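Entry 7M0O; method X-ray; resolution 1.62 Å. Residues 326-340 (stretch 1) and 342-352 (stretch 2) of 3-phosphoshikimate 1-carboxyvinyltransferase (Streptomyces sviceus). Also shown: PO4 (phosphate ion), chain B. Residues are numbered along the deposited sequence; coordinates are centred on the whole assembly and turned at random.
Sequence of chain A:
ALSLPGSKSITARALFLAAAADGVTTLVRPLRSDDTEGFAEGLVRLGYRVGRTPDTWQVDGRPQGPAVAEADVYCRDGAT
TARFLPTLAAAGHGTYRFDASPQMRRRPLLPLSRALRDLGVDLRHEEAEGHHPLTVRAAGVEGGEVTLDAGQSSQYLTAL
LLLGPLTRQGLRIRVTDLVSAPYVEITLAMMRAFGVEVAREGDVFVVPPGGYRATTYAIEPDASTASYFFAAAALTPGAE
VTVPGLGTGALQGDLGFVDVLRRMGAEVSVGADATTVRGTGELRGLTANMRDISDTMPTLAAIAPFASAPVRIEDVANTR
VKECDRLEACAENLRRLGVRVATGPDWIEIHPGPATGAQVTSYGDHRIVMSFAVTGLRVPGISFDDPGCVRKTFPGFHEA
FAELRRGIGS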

# COMPACT_ATOMS: atom_id res chain seq x y z
N ARG A 326 -12.47 10.94 10.01
CA ARG A 326 -11.31 11.81 9.82
C ARG A 326 -11.70 13.24 9.51
O ARG A 326 -10.93 14.17 9.82
N LEU A 327 -12.87 13.44 8.92
CA LEU A 327 -13.39 14.79 8.72
C LEU A 327 -13.64 15.46 10.07
O LEU A 327 -13.14 16.55 10.33
N GLU A 328 -14.35 14.77 10.98
CA GLU A 328 -14.60 15.36 12.29
C GLU A 328 -13.31 15.52 13.09
O GLU A 328 -13.17 16.49 13.85
N ALA A 329 -12.39 14.55 12.98
CA ALA A 329 -11.15 14.62 13.75
C ALA A 329 -10.29 15.80 13.30
O ALA A 329 -9.68 16.48 14.14
N CYS A 330 -10.23 16.06 12.00
CA CYS A 330 -9.53 17.24 11.51
C CYS A 330 -10.17 18.52 12.03
O CYS A 330 -9.47 19.44 12.47
N ALA A 331 -11.50 18.61 11.96
CA ALA A 331 -12.18 19.80 12.44
C ALA A 331 -11.97 19.99 13.94
O ALA A 331 -11.70 21.10 14.41
N GLU A 332 -12.09 18.91 14.71
CA GLU A 332 -11.95 19.05 16.15
C GLU A 332 -10.56 19.54 16.52
O GLU A 332 -10.40 20.41 17.38
N ASN A 333 -9.52 19.01 15.87
CA ASN A 333 -8.16 19.39 16.23
C ASN A 333 -7.82 20.79 15.73
O ASN A 333 -7.13 21.54 16.42
N LEU A 334 -8.33 21.16 14.55
CA LEU A 334 -8.10 22.51 14.04
C LEU A 334 -8.76 23.54 14.95
O LEU A 334 -8.20 24.61 15.21
N ARG A 335 -9.94 23.21 15.47
CA ARG A 335 -10.64 24.13 16.37
C ARG A 335 -9.91 24.26 17.70
O ARG A 335 -9.86 25.35 18.28
N ARG A 336 -9.34 23.16 18.18
CA ARG A 336 -8.55 23.22 19.40
C ARG A 336 -7.34 24.14 19.24
O ARG A 336 -6.90 24.77 20.20
N LEU A 337 -6.81 24.23 18.02
CA LEU A 337 -5.72 25.15 17.71
C LEU A 337 -6.17 26.59 17.51
O LEU A 337 -5.32 27.47 17.31
N GLY A 338 -7.46 26.87 17.56
CA GLY A 338 -7.95 28.23 17.38
C GLY A 338 -8.42 28.60 15.99
O GLY A 338 -8.73 29.77 15.74
N VAL A 339 -8.48 27.63 15.08
CA VAL A 339 -8.84 27.84 13.68
C VAL A 339 -10.34 27.65 13.50
O VAL A 339 -10.92 26.69 14.03
N ARG A 340 -10.99 28.53 12.74
CA ARG A 340 -12.42 28.37 12.47
C ARG A 340 -12.62 27.35 11.35
O ARG A 340 -11.93 27.39 10.32
N ALA A 342 -15.83 24.96 9.29
CA ALA A 342 -17.21 24.57 9.01
C ALA A 342 -17.19 23.19 8.37
O ALA A 342 -16.23 22.83 7.68
N THR A 343 -18.24 22.39 8.60
CA THR A 343 -18.31 21.08 7.97
C THR A 343 -19.72 20.81 7.44
O THR A 343 -20.71 21.41 7.89
N GLY A 344 -19.78 19.89 6.48
CA GLY A 344 -21.03 19.38 5.98
C GLY A 344 -20.94 17.88 5.79
O GLY A 344 -19.95 17.24 6.17
N PRO A 345 -21.97 17.30 5.19
CA PRO A 345 -21.99 15.83 5.06
C PRO A 345 -20.73 15.26 4.45
O PRO A 345 -20.24 14.22 4.91
N ASP A 346 -20.15 15.93 3.45
CA ASP A 346 -19.01 15.37 2.74
C ASP A 346 -17.97 16.42 2.41
O ASP A 346 -17.26 16.30 1.40
N TRP A 347 -17.85 17.45 3.25
CA TRP A 347 -16.91 18.53 2.98
C TRP A 347 -16.47 19.16 4.30
O TRP A 347 -17.12 19.03 5.33
N ILE A 348 -15.31 19.83 4.24
CA ILE A 348 -14.77 20.59 5.36
C ILE A 348 -14.16 21.87 4.81
O ILE A 348 -13.46 21.85 3.79
N GLU A 349 -14.45 23.01 5.47
CA GLU A 349 -13.95 24.31 5.03
C GLU A 349 -13.16 24.93 6.18
O GLU A 349 -13.69 25.12 7.28
N ILE A 350 -11.89 25.22 5.92
CA ILE A 350 -10.95 25.68 6.92
C ILE A 350 -10.63 27.14 6.65
O ILE A 350 -10.23 27.50 5.53
N HIS A 351 -10.75 27.98 7.67
CA HIS A 351 -10.54 29.41 7.52
C HIS A 351 -9.21 29.80 8.16
O HIS A 351 -9.05 29.66 9.38
N PRO A 352 -8.24 30.25 7.37
CA PRO A 352 -6.91 30.51 7.91
C PRO A 352 -6.91 31.61 8.95
O PRO A 352 -7.77 32.50 8.96

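The guanidinium of R340 lies flat on the imidazole ring of H351, centres 3.6 Å apart and planes at 19°, a cation-aromatic stack at the partly solvent-facing end of an otherwise greasy contact. R340 (chi1 t, chi2 t, chi3 p) folds its end back over the ring, while H351 (chi1 m, chi2 -89°) offers a face. R340 NH2 comes within 3.3 Å of H351 ND1, but the N-H bonds lie in the guanidinium plane and point poorly at the ring nitrogen, so this is stacking rather than a hydrogen bond. The backbones of the same two residues are also linked: H351 N to R340 O, at 3.0 Å, is the only direct hydrogen bond between the stretches, and water 1 accepts from R340 N (3.0 Å) and donates to H351 O (2.7 Å), linking the two backbones where R340 N and H351 O do not bond directly.

Behind it, helix 326-336 runs nearly along strand 347-351, at 16° with axes 9.2 Å apart, and the space between is filled by apolar side chains. L327 (chi1 t, chi2 t) starts sideways, yet its end reaches in: CD2 meets T343 CG2 at 3.6 Å and I348 CB at 4.0 Å, and CD1 rests 3.6 Å from W347 O. I348 (t, t) points toward the helix and extends CD1 to C330 CB and A331 CB, each 4.1 Å away; I348 CD1 also lies 4.0 Å from A331 N. T343 (chi1 p) also points in, its CG2 3.9 Å from A331 CB. One turn on, L334 (chi1 m, chi2 t) places CD1 3.7 Å from I350 CG1. I350 (chi1 m, chi2 off-well at 146°) also meets V339 (chi1 t), whose CG1 lies 3.8 Å from I350 CG2 and 3.3 Å from H351 O.

At the margin, the end of R335 (chi1 m) comes nearer, NH2 4.3 Å from A342 CA and 4.5 Å from T343 CG2, and E328 (chi1 m, chi2 m) curls OE2 to 4.0 Å from T343 OG1, too far for a hydrogen bond. W347 (chi1 p) points away from the helix. Just after the helix, G338 takes a positive phi in a Schellman motif, with V339 N bonded to L334 O at 3.0 Å and G338 N to R335 O at 2.9 Å. Away from the contact, R336 NH2 bridges to E332 OE2 (3.0 Å), and R326 NH1 and NH2 both donate to phosphate O2 (2.9 and 2.8 Å), an ion probably from the crystallisation liquor.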

# COMPACT_ATOMS: atom_id res chain seq x y z
CB ARG A 326 -10.43 11.28 8.68
CG ARG A 326 -9.60 10.08 9.05
CD ARG A 326 -8.77 9.58 7.88
NE ARG A 326 -7.92 8.49 8.31
CZ ARG A 326 -7.24 7.69 7.51
NH1 ARG A 326 -7.31 7.82 6.19
NH2 ARG A 326 -6.47 6.74 8.02
CB LEU A 327 -14.67 14.73 7.87
CG LEU A 327 -15.12 15.99 7.13
CD1 LEU A 327 -16.03 15.69 5.93
CD2 LEU A 327 -15.83 16.94 8.08
CB GLU A 328 -15.60 14.52 13.07
CG GLU A 328 -17.01 14.53 12.52
CD GLU A 328 -17.69 15.89 12.61
OE1 GLU A 328 -17.45 16.64 13.58
OE2 GLU A 328 -18.47 16.20 11.70
CB ALA A 329 -10.37 13.31 13.61
CB CYS A 330 -9.48 17.23 9.98
SG CYS A 330 -8.23 16.09 9.33
CB ALA A 331 -13.68 19.72 12.13
CB GLU A 332 -12.25 17.72 16.84
CG GLU A 332 -12.27 17.81 18.36
CD GLU A 332 -12.36 16.46 19.04
OE1 GLU A 332 -12.43 15.42 18.34
OE2 GLU A 332 -12.35 16.44 20.29
CB ASN A 333 -7.19 18.33 15.69
CG ASN A 333 -7.13 17.11 16.60
OD1 ASN A 333 -6.75 17.21 17.77
ND2 ASN A 333 -7.53 15.96 16.08
CB LEU A 334 -8.63 22.62 12.61
CG LEU A 334 -7.69 22.12 11.52
CD1 LEU A 334 -8.44 21.94 10.17
CD2 LEU A 334 -6.51 23.06 11.37
CB ARG A 335 -12.07 23.66 16.59
CG ARG A 335 -12.98 23.93 15.39
CD ARG A 335 -14.29 23.13 15.51
NE ARG A 335 -15.22 23.43 14.43
CZ ARG A 335 -16.08 22.55 13.94
NH1 ARG A 335 -16.13 21.31 14.43
NH2 ARG A 335 -16.90 22.90 12.96
CB ARG A 336 -8.10 21.81 19.80
CG ARG A 336 -7.50 21.71 21.20
CD ARG A 336 -7.30 20.26 21.60
NE ARG A 336 -8.55 19.52 21.53
CZ ARG A 336 -8.63 18.20 21.37
NH1 ARG A 336 -7.52 17.48 21.27
NH2 ARG A 336 -9.81 17.61 21.32
CB LEU A 337 -4.98 24.66 16.46
CG LEU A 337 -4.42 23.24 16.52
CD1 LEU A 337 -3.85 22.83 15.17
CD2 LEU A 337 -3.36 23.14 17.62
CB VAL A 339 -8.04 26.87 12.79
CG1 VAL A 339 -8.35 27.09 11.32
CG2 VAL A 339 -6.55 27.02 13.05
CB ARG A 340 -13.08 29.71 12.12
CG ARG A 340 -14.56 29.56 11.70
CD ARG A 340 -15.28 30.90 11.57
NE ARG A 340 -14.61 31.80 10.62
CZ ARG A 340 -15.02 32.03 9.39
NH1 ARG A 340 -16.12 31.43 8.92
NH2 ARG A 340 -14.33 32.86 8.62
CB ALA A 342 -17.90 25.57 8.10
CB THR A 343 -17.90 19.93 8.91
OG1 THR A 343 -18.85 19.79 9.97
CG2 THR A 343 -16.49 20.14 9.49
CB PRO A 345 -23.21 15.58 4.17
CG PRO A 345 -24.12 16.70 4.49
CD PRO A 345 -23.24 17.91 4.76
CB ASP A 346 -19.46 14.67 1.45
CG ASP A 346 -20.13 15.61 0.45
OD1 ASP A 346 -20.40 16.79 0.78
OD2 ASP A 346 -20.39 15.16 -0.69
CB TRP A 347 -17.52 19.60 2.05
CG TRP A 347 -18.78 20.29 2.55
CD1 TRP A 347 -20.07 19.96 2.25
CD2 TRP A 347 -18.85 21.44 3.42
NE1 TRP A 347 -20.94 20.85 2.87
CE2 TRP A 347 -20.22 21.75 3.60
CE3 TRP A 347 -17.89 22.22 4.07
CZ2 TRP A 347 -20.64 22.82 4.39
CZ3 TRP A 347 -18.31 23.29 4.86
CH2 TRP A 347 -19.68 23.57 5.02
CB ILE A 348 -13.74 19.75 6.15
CG1 ILE A 348 -13.13 20.58 7.29
CG2 ILE A 348 -12.64 19.20 5.22
CD1 ILE A 348 -12.28 19.74 8.25
CB GLU A 349 -15.09 25.23 4.58
CG GLU A 349 -14.58 26.51 3.90
CD GLU A 349 -15.62 27.22 3.03
OE1 GLU A 349 -16.64 26.61 2.65
OE2 GLU A 349 -15.41 28.42 2.72
CB ILE A 350 -9.67 24.82 6.91
CG1 ILE A 350 -10.00 23.35 7.17
CG2 ILE A 350 -8.66 25.35 7.94
CD1 ILE A 350 -9.14 22.37 6.45
CB HIS A 351 -11.70 30.17 8.13
CG HIS A 351 -12.99 29.89 7.42
ND1 HIS A 351 -13.41 30.63 6.34
CD2 HIS A 351 -13.92 28.92 7.60
CE1 HIS A 351 -14.56 30.15 5.90
NE2 HIS A 351 -14.89 29.11 6.64
CB PRO A 352 -6.09 30.92 6.67
CG PRO A 352 -7.10 31.25 5.62
CD PRO A 352 -8.31 30.41 5.91
P PO4 B . -5.22 4.16 5.46
O1 PO4 B . -5.39 3.88 3.99
O2 PO4 B . -5.50 5.63 5.68
O3 PO4 B . -3.80 3.81 5.86
O4 PO4 B . -6.20 3.30 6.20
O HOH W 1 -9.79 31.04 11.55